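Local coordinates for DUF5642 domain-containing protein (Mycobacterium smegmatis, PDB 4TMD) that is of unknown function but is probably an exported lipoprotein with a PsbP-like fold, in which an antiparallel sheet carries a long helix, at residues 26-32 with 65-70; 75-81 with 163-167; 89-94 with 156-160. All blocks are in the same frame, centred on the assembly; numbering follows the deposited sequence.

Contact 1: residues 26-32 with 65-70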
# COMPACT_ATOMS: atom_id res chain seq x y z
N VAL A 26 -7.39 -8.15 -10.55
CA VAL A 26 -6.28 -8.98 -10.98
C VAL A 26 -6.51 -10.35 -10.35
O VAL A 26 -6.54 -10.48 -9.13
CB VAL A 26 -4.90 -8.43 -10.55
CG1 VAL A 26 -3.78 -9.42 -10.90
CG2 VAL A 26 -4.64 -7.07 -11.17
N ALA A 27 -6.72 -11.36 -11.19
CA ALA A 27 -6.90 -12.73 -10.72
C ALA A 27 -5.60 -13.25 -10.12
O ALA A 27 -4.53 -12.72 -10.43
CB ALA A 27 -7.35 -13.63 -11.87
N PRO A 28 -5.68 -14.26 -9.25
CA PRO A 28 -4.47 -14.78 -8.62
C PRO A 28 -3.39 -15.19 -9.62
O PRO A 28 -3.67 -15.89 -10.59
CB PRO A 28 -4.98 -15.98 -7.83
CG PRO A 28 -6.37 -15.59 -7.47
CD PRO A 28 -6.90 -14.85 -8.66
N THR A 29 -2.18 -14.73 -9.37
CA THR A 29 -1.04 -14.96 -10.25
C THR A 29 0.23 -14.81 -9.44
O THR A 29 0.21 -14.17 -8.38
CB THR A 29 -1.04 -13.96 -11.44
OG1 THR A 29 0.23 -13.99 -12.08
CG2 THR A 29 -1.29 -12.55 -10.94
N GLY A 30 1.34 -15.39 -9.91
CA GLY A 30 2.62 -15.28 -9.23
C GLY A 30 2.97 -13.85 -8.83
O GLY A 30 2.58 -12.90 -9.51
N ILE A 31 3.70 -13.68 -7.73
CA ILE A 31 4.00 -12.34 -7.24
C ILE A 31 4.97 -11.61 -8.14
O ILE A 31 5.82 -12.21 -8.79
CB ILE A 31 4.61 -12.33 -5.82
CG1 ILE A 31 5.85 -13.23 -5.77
CG2 ILE A 31 3.60 -12.71 -4.76
CD1 ILE A 31 6.81 -12.85 -4.67
N ASP A 32 4.84 -10.29 -8.16
CA ASP A 32 5.78 -9.39 -8.82
C ASP A 32 6.13 -8.28 -7.83
O ASP A 32 5.39 -7.30 -7.73
CB ASP A 32 5.19 -8.82 -10.12
CG ASP A 32 6.07 -7.75 -10.75
OD1 ASP A 32 7.29 -7.72 -10.49
OD2 ASP A 32 5.53 -6.91 -11.50
N LEU A 65 11.42 -14.17 -2.68
CA LEU A 65 10.11 -14.66 -2.26
C LEU A 65 9.34 -15.37 -3.36
O LEU A 65 9.28 -14.90 -4.50
CB LEU A 65 9.25 -13.51 -1.74
CG LEU A 65 9.32 -13.03 -0.30
CD1 LEU A 65 8.24 -11.99 -0.10
CD2 LEU A 65 9.17 -14.16 0.70
N GLN A 66 8.73 -16.49 -3.02
CA GLN A 66 7.76 -17.09 -3.91
C GLN A 66 6.37 -16.87 -3.34
O GLN A 66 6.18 -16.80 -2.12
CB GLN A 66 8.06 -18.57 -4.09
CG GLN A 66 9.54 -18.85 -4.23
CD GLN A 66 9.82 -20.30 -4.55
OE1 GLN A 66 9.39 -20.81 -5.59
NE2 GLN A 66 10.53 -20.98 -3.64
N GLY A 67 5.40 -16.74 -4.23
CA GLY A 67 4.03 -16.55 -3.80
C GLY A 67 3.12 -16.04 -4.90
O GLY A 67 3.53 -15.89 -6.05
N ASN A 68 1.88 -15.77 -4.52
CA ASN A 68 0.85 -15.34 -5.44
C ASN A 68 0.20 -14.05 -4.93
O ASN A 68 0.28 -13.74 -3.74
CB ASN A 68 -0.20 -16.44 -5.61
CG ASN A 68 0.37 -17.71 -6.21
OD1 ASN A 68 1.10 -17.65 -7.20
ND2 ASN A 68 0.06 -18.85 -5.62
N MET A 69 -0.42 -13.31 -5.85
CA MET A 69 -1.11 -12.06 -5.54
C MET A 69 -2.41 -12.00 -6.30
O MET A 69 -2.53 -12.56 -7.39
CB MET A 69 -0.24 -10.85 -5.90
CG MET A 69 0.21 -10.91 -7.33
SD MET A 69 0.63 -9.34 -8.08
CE MET A 69 2.17 -8.94 -7.32
N ALA A 70 -3.39 -11.33 -5.72
CA ALA A 70 -4.65 -11.00 -6.38
C ALA A 70 -5.00 -9.59 -5.97
O ALA A 70 -4.61 -9.15 -4.89
CB ALA A 70 -5.76 -11.98 -5.98
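Thr29 and Met69 form a hydrogen-bonded antiparallel pair between the outermost strand 22-30 and strand 67-76, at the edge of the large antiparallel sheet of this DUF5642 domain. Met69 N gives a short bond of 2.7 Å to Thr29 O, and Thr29 N returns one to Met69 O with an N-H...O angle of 149°. Met69 O is approached a second time by the CA-H of Pro28, where the edge strand turns a corner. Past the non-hydrogen-bonded pair Gly30-Asn68, Ile31 N reaches Gly67 O from above the carbonyl plane, 39° out of it.

Ile31 lies over this glycine. Its CB and CG1 sit above the Gly67 carbonyl, CG1 lying 3.5 Å from Gly67 O. Branch CG2 presses on the same peptide, 3.4 Å from Gly67 C. At the tip, CD1 runs out along the partner chain to 3.2 Å from Leu65 O and packs on Leu65 CB at 3.9 Å. With CG1 set between the backbone N and the carbonyl carbon (chi1 54°), CG1 and CD1 run back toward Leu65 while CG2 covers the Gly67-Asn68 peptide. Gly67 has backbone angles that call for glycine, and it is its bare backbone that Ile31 overlies.

Further along the edge, Pro28 CG meets Ala70 CB at 4.0 Å. Val86 of strand 79-88 backs both Ile31 and Met69. N-terminal residues also touch this edge, Ala8 meeting Pro28 and Val10 meeting Ala70. Met69 bends at its thioether and brings CE up to Asp32, the N-cap of helix 33-36; the methyl stops 3.1 Å from Asp32 N, a buried amide with no polar partner in the model.

Contact 2: residues 75-81 with 163-167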
# COMPACT_ATOMS: atom_id res chain seq x y z
N GLU A 75 -11.63 3.14 -9.22
CA GLU A 75 -11.37 4.55 -9.47
C GLU A 75 -12.68 5.30 -9.47
O GLU A 75 -13.62 4.89 -10.15
CB GLU A 75 -10.64 4.74 -10.80
CG GLU A 75 -9.37 3.92 -10.90
CD GLU A 75 -8.43 4.43 -11.97
OE1 GLU A 75 -8.88 5.21 -12.83
OE2 GLU A 75 -7.24 4.06 -11.95
N GLY A 76 -12.75 6.39 -8.70
CA GLY A 76 -13.95 7.20 -8.62
C GLY A 76 -13.91 8.14 -7.43
O GLY A 76 -13.09 7.95 -6.54
N GLU A 77 -14.79 9.14 -7.41
CA GLU A 77 -14.78 10.19 -6.40
C GLU A 77 -13.39 10.83 -6.28
O GLU A 77 -12.96 11.19 -5.19
CB GLU A 77 -15.24 9.65 -5.04
CG GLU A 77 -16.71 9.18 -4.97
CD GLU A 77 -17.71 10.33 -4.85
OE1 GLU A 77 -17.30 11.46 -4.48
OE2 GLU A 77 -18.91 10.11 -5.14
N GLY A 78 -12.67 10.93 -7.40
CA GLY A 78 -11.38 11.59 -7.41
C GLY A 78 -10.24 10.79 -6.80
O GLY A 78 -9.13 11.31 -6.63
N ASN A 79 -10.52 9.54 -6.44
CA ASN A 79 -9.50 8.66 -5.86
C ASN A 79 -9.33 7.38 -6.65
O ASN A 79 -10.24 6.95 -7.35
CB ASN A 79 -9.86 8.27 -4.43
CG ASN A 79 -9.69 9.40 -3.44
OD1 ASN A 79 -9.89 9.21 -2.25
ND2 ASN A 79 -9.31 10.58 -3.93
N ARG A 80 -8.17 6.75 -6.49
CA ARG A 80 -7.96 5.37 -6.87
C ARG A 80 -7.62 4.55 -5.62
O ARG A 80 -6.77 4.96 -4.82
CB ARG A 80 -6.85 5.26 -7.91
CG ARG A 80 -6.37 3.82 -8.27
CD ARG A 80 -5.17 3.96 -9.22
NE ARG A 80 -4.46 2.72 -9.51
CZ ARG A 80 -3.59 2.58 -10.52
NH1 ARG A 80 -3.34 3.60 -11.33
NH2 ARG A 80 -2.98 1.41 -10.73
N PHE A 81 -8.27 3.40 -5.47
CA PHE A 81 -7.96 2.44 -4.42
C PHE A 81 -7.51 1.13 -5.03
O PHE A 81 -8.18 0.60 -5.91
CB PHE A 81 -9.17 2.18 -3.51
CG PHE A 81 -9.71 3.41 -2.87
CD1 PHE A 81 -9.20 3.86 -1.66
CD2 PHE A 81 -10.71 4.15 -3.50
CE1 PHE A 81 -9.68 5.02 -1.09
CE2 PHE A 81 -11.19 5.31 -2.92
CZ PHE A 81 -10.68 5.75 -1.71
N THR A 163 -3.58 0.65 -1.23
CA THR A 163 -2.95 1.90 -1.67
C THR A 163 -4.04 2.85 -2.15
O THR A 163 -4.89 2.47 -2.96
CB THR A 163 -1.94 1.65 -2.80
OG1 THR A 163 -0.96 0.70 -2.36
CG2 THR A 163 -1.25 2.96 -3.18
N ALA A 164 -4.03 4.07 -1.63
CA ALA A 164 -5.01 5.08 -2.03
C ALA A 164 -4.29 6.33 -2.51
O ALA A 164 -3.40 6.82 -1.83
CB ALA A 164 -5.93 5.42 -0.88
N ASN A 165 -4.67 6.85 -3.68
CA ASN A 165 -4.03 8.06 -4.22
C ASN A 165 -5.04 8.95 -4.94
O ASN A 165 -6.04 8.45 -5.46
CB ASN A 165 -2.89 7.66 -5.17
CG ASN A 165 -3.39 7.03 -6.44
OD1 ASN A 165 -3.55 5.82 -6.52
ND2 ASN A 165 -3.66 7.85 -7.44
N PRO A 166 -4.80 10.27 -4.98
CA PRO A 166 -5.67 11.15 -5.78
C PRO A 166 -5.56 10.78 -7.26
O PRO A 166 -4.45 10.47 -7.71
CB PRO A 166 -5.10 12.56 -5.53
CG PRO A 166 -4.08 12.42 -4.45
CD PRO A 166 -3.62 10.99 -4.46
N LEU A 167 -6.67 10.79 -7.99
CA LEU A 167 -6.58 10.72 -9.44
C LEU A 167 -6.01 12.06 -9.91
O LEU A 167 -6.53 13.12 -9.55
CB LEU A 167 -7.94 10.47 -10.09
CG LEU A 167 -8.63 9.13 -9.85
CD1 LEU A 167 -10.05 9.16 -10.41
CD2 LEU A 167 -7.84 7.99 -10.49
O HOH W 1 -8.23 13.59 -7.80
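Arg80 and Asn165 face each other as a hydrogen-bonded pair where strand 79-88 runs antiparallel to strand 158-166, the segment axes 4.7 Å apart. Arg80 N bonds to Asn165 O almost linearly, and Asn165 N to Arg80 O. The next pair, Phe81 with Ala164, is non-hydrogen-bonded, and there Phe81 CD1 rests 3.7 Å from Ala164 CB on the face covered by helix 179-194.

At the strand end the backbone ladder closes on Gly78 O. Leu167 N reaches this oxygen at 2.9 Å from one side of the carbonyl plane, while Asn79 ND2 reaches it at 2.8 Å from the opposite side. Water 1 donates to Gly78 O as well. Leu167 spreads over the hairpin: CG sits 3.7 Å from Asn79 O, and CD2 touches both Arg80 CB and the carboxylate of Glu75. On that same face Asn165 OD1 abuts Arg80 CB at 3.6 Å, and Asn165 ND2 reaches forward to Pro166 O, from above its carbonyl plane.

These groups sit on or beside the type I' turn Gly76-Asn79 of the beta hairpin joining strands 67-76 and 79-88. Gly78 has positive phi (75°), which favours glycine, and its carbonyl faces strand 158-166. Asn79 is steadied from behind, its OD1 accepting from Asp178 N and its ND2 also donating to Lys176 O, which ties the turn to the loop leading into helix 179-194.

Beyond the leucine, Glu75 OE2 and Arg80 NE make a long salt bridge of 3.9 Å, with the oxygen well out of the guanidinium plane. No N-H points at that oxygen, so the pair probably adds charge attraction only, while the bond from Leu167 N to Gly78 O joins the two chain segments directly.

Contact 3: residues 89-94 with 156-160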
# COMPACT_ATOMS: atom_id res chain seq x y z
N SER A 89 5.72 -17.94 0.51
CA SER A 89 6.16 -19.22 1.08
C SER A 89 6.76 -19.03 2.47
O SER A 89 6.90 -19.99 3.23
CB SER A 89 7.18 -19.88 0.16
OG SER A 89 8.37 -19.11 0.16
N GLU A 90 7.14 -17.79 2.79
CA GLU A 90 7.43 -17.43 4.18
C GLU A 90 6.98 -15.99 4.42
O GLU A 90 6.72 -15.26 3.46
CB GLU A 90 8.91 -17.63 4.51
CG GLU A 90 9.89 -16.90 3.63
CD GLU A 90 11.32 -17.37 3.87
OE1 GLU A 90 11.65 -17.75 5.02
OE2 GLU A 90 12.12 -17.37 2.91
N PRO A 91 6.85 -15.58 5.69
CA PRO A 91 6.34 -14.23 5.94
C PRO A 91 7.27 -13.14 5.42
O PRO A 91 8.49 -13.29 5.51
CB PRO A 91 6.25 -14.16 7.47
CG PRO A 91 6.28 -15.57 7.94
CD PRO A 91 7.10 -16.31 6.95
N VAL A 92 6.69 -12.07 4.89
CA VAL A 92 7.46 -10.90 4.48
C VAL A 92 7.82 -10.09 5.71
O VAL A 92 6.96 -9.80 6.54
CB VAL A 92 6.66 -10.00 3.51
CG1 VAL A 92 7.56 -8.94 2.91
CG2 VAL A 92 6.05 -10.84 2.41
N PRO A 93 9.11 -9.75 5.86
CA PRO A 93 9.47 -8.88 6.99
C PRO A 93 8.72 -7.54 6.89
O PRO A 93 8.76 -6.88 5.86
CB PRO A 93 10.98 -8.70 6.83
CG PRO A 93 11.43 -9.87 6.00
CD PRO A 93 10.29 -10.17 5.07
N LEU A 94 8.03 -7.18 7.96
CA LEU A 94 7.19 -5.98 7.94
C LEU A 94 7.99 -4.70 8.16
O LEU A 94 8.77 -4.60 9.11
CB LEU A 94 6.11 -6.10 9.01
CG LEU A 94 5.11 -4.94 9.08
CD1 LEU A 94 4.12 -5.02 7.94
CD2 LEU A 94 4.40 -4.94 10.44
N ASP A 156 0.65 -14.17 9.52
CA ASP A 156 1.20 -15.42 9.01
C ASP A 156 1.95 -15.16 7.71
O ASP A 156 2.77 -14.23 7.64
CB ASP A 156 0.10 -16.45 8.79
CG ASP A 156 -0.56 -16.86 10.07
OD1 ASP A 156 0.11 -16.83 11.13
OD2 ASP A 156 -1.76 -17.21 10.03
N ASN A 157 1.66 -15.94 6.68
CA ASN A 157 2.33 -15.77 5.40
C ASN A 157 1.47 -14.95 4.44
O ASN A 157 1.60 -15.07 3.22
CB ASN A 157 2.68 -17.12 4.80
CG ASN A 157 3.64 -17.92 5.69
OD1 ASN A 157 4.19 -17.38 6.65
ND2 ASN A 157 3.83 -19.19 5.38
N TYR A 158 0.60 -14.11 5.00
CA TYR A 158 -0.25 -13.27 4.18
C TYR A 158 0.10 -11.82 4.39
O TYR A 158 0.47 -11.39 5.48
CB TYR A 158 -1.74 -13.48 4.50
CG TYR A 158 -2.29 -14.80 4.06
CD1 TYR A 158 -2.87 -14.95 2.81
CD2 TYR A 158 -2.25 -15.92 4.91
CE1 TYR A 158 -3.38 -16.17 2.40
CE2 TYR A 158 -2.75 -17.15 4.51
CZ TYR A 158 -3.32 -17.26 3.25
OH TYR A 158 -3.83 -18.47 2.84
N MET A 159 -0.07 -11.05 3.33
CA MET A 159 0.07 -9.61 3.47
C MET A 159 -1.00 -8.97 2.63
O MET A 159 -1.22 -9.42 1.51
CB MET A 159 1.46 -9.17 3.02
CG MET A 159 1.67 -7.68 3.07
SD MET A 159 3.44 -7.31 3.00
CE MET A 159 3.89 -7.47 4.73
N VAL A 160 -1.67 -7.96 3.18
CA VAL A 160 -2.69 -7.24 2.42
C VAL A 160 -2.27 -5.79 2.36
O VAL A 160 -1.89 -5.21 3.38
CB VAL A 160 -4.09 -7.37 3.06
CG1 VAL A 160 -5.08 -6.45 2.35
CG2 VAL A 160 -4.56 -8.83 3.03
O HOH W 2 3.59 -12.32 5.41
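Met159 lays its terminal methyl against two side chains of the loop that follows strand 79-88: CE is 3.9 Å from Val92 CB and 4.0 Å from Leu94 CD1. CG leaves anti to the backbone N (chi1 177°), carrying the thioether straight off the sheet, and a bend at chi3 (-84°) then swings CE across to the loop. Leu94 comes in at a slant to the methionine, and CD1 is the branch that touches. Val152 of strand 145-155 backs both Leu94 and Met159, while Arg127 and Val129 of strand 127-137 meet Leu94 from the next strand across the sheet. Leu65 flanks Val92.

Strand 158-166 opens here from a beta hairpin, with only Asp156 and Asn157 linking it to strand 145-155 in the antiparallel sheet. Positive phi at Asp156 (50°) makes the tight reversal. Met159 points to the sheet face on which the 89-94 loop lies, whereas Tyr158 and Val160 point to the other and pack on helix 179-194.

At the hairpin turn the loop presents Pro91, which has no N-H to give. Pro91 CB approaches Asp156 O at 3.5 Å, and its ring lies aslant beside the Asn157 amide; Asn157 was deposited in two conformers, so closer details of that meeting are doubtful. The loop's polar link comes through water 2 instead, which accepts from Val92 N at 3.2 Å and donates to Asp156 O at 3.0 Å, with a weaker bond to Tyr158 O. Elsewhere on the loop, Pro93 O accepts a hydrogen bond from Gln59 NE2, and Glu90 O one from Thr88 OG1.

From the N terminus, the chain first lays down edge strand 22-30; contact 1 closes the 32-residue excursion from there to strand 67-76, which holds two short helices and strand 46-48. That strand runs on into the hairpin where contact 2 opens, about 9 Å away at the nearest atoms. Contact 2 spans the 81 residues up to 163-167, and contact 3 lies wholly within that span, joining the loop after strand 79-88 to the start of strand 158-166. Contacts 2 and 3 thus hold opposite ends of one strand. Contacts 1 and 3 touch at one end of the sheet, through a probable hydrogen bond between Gln66 O and Ser89 N.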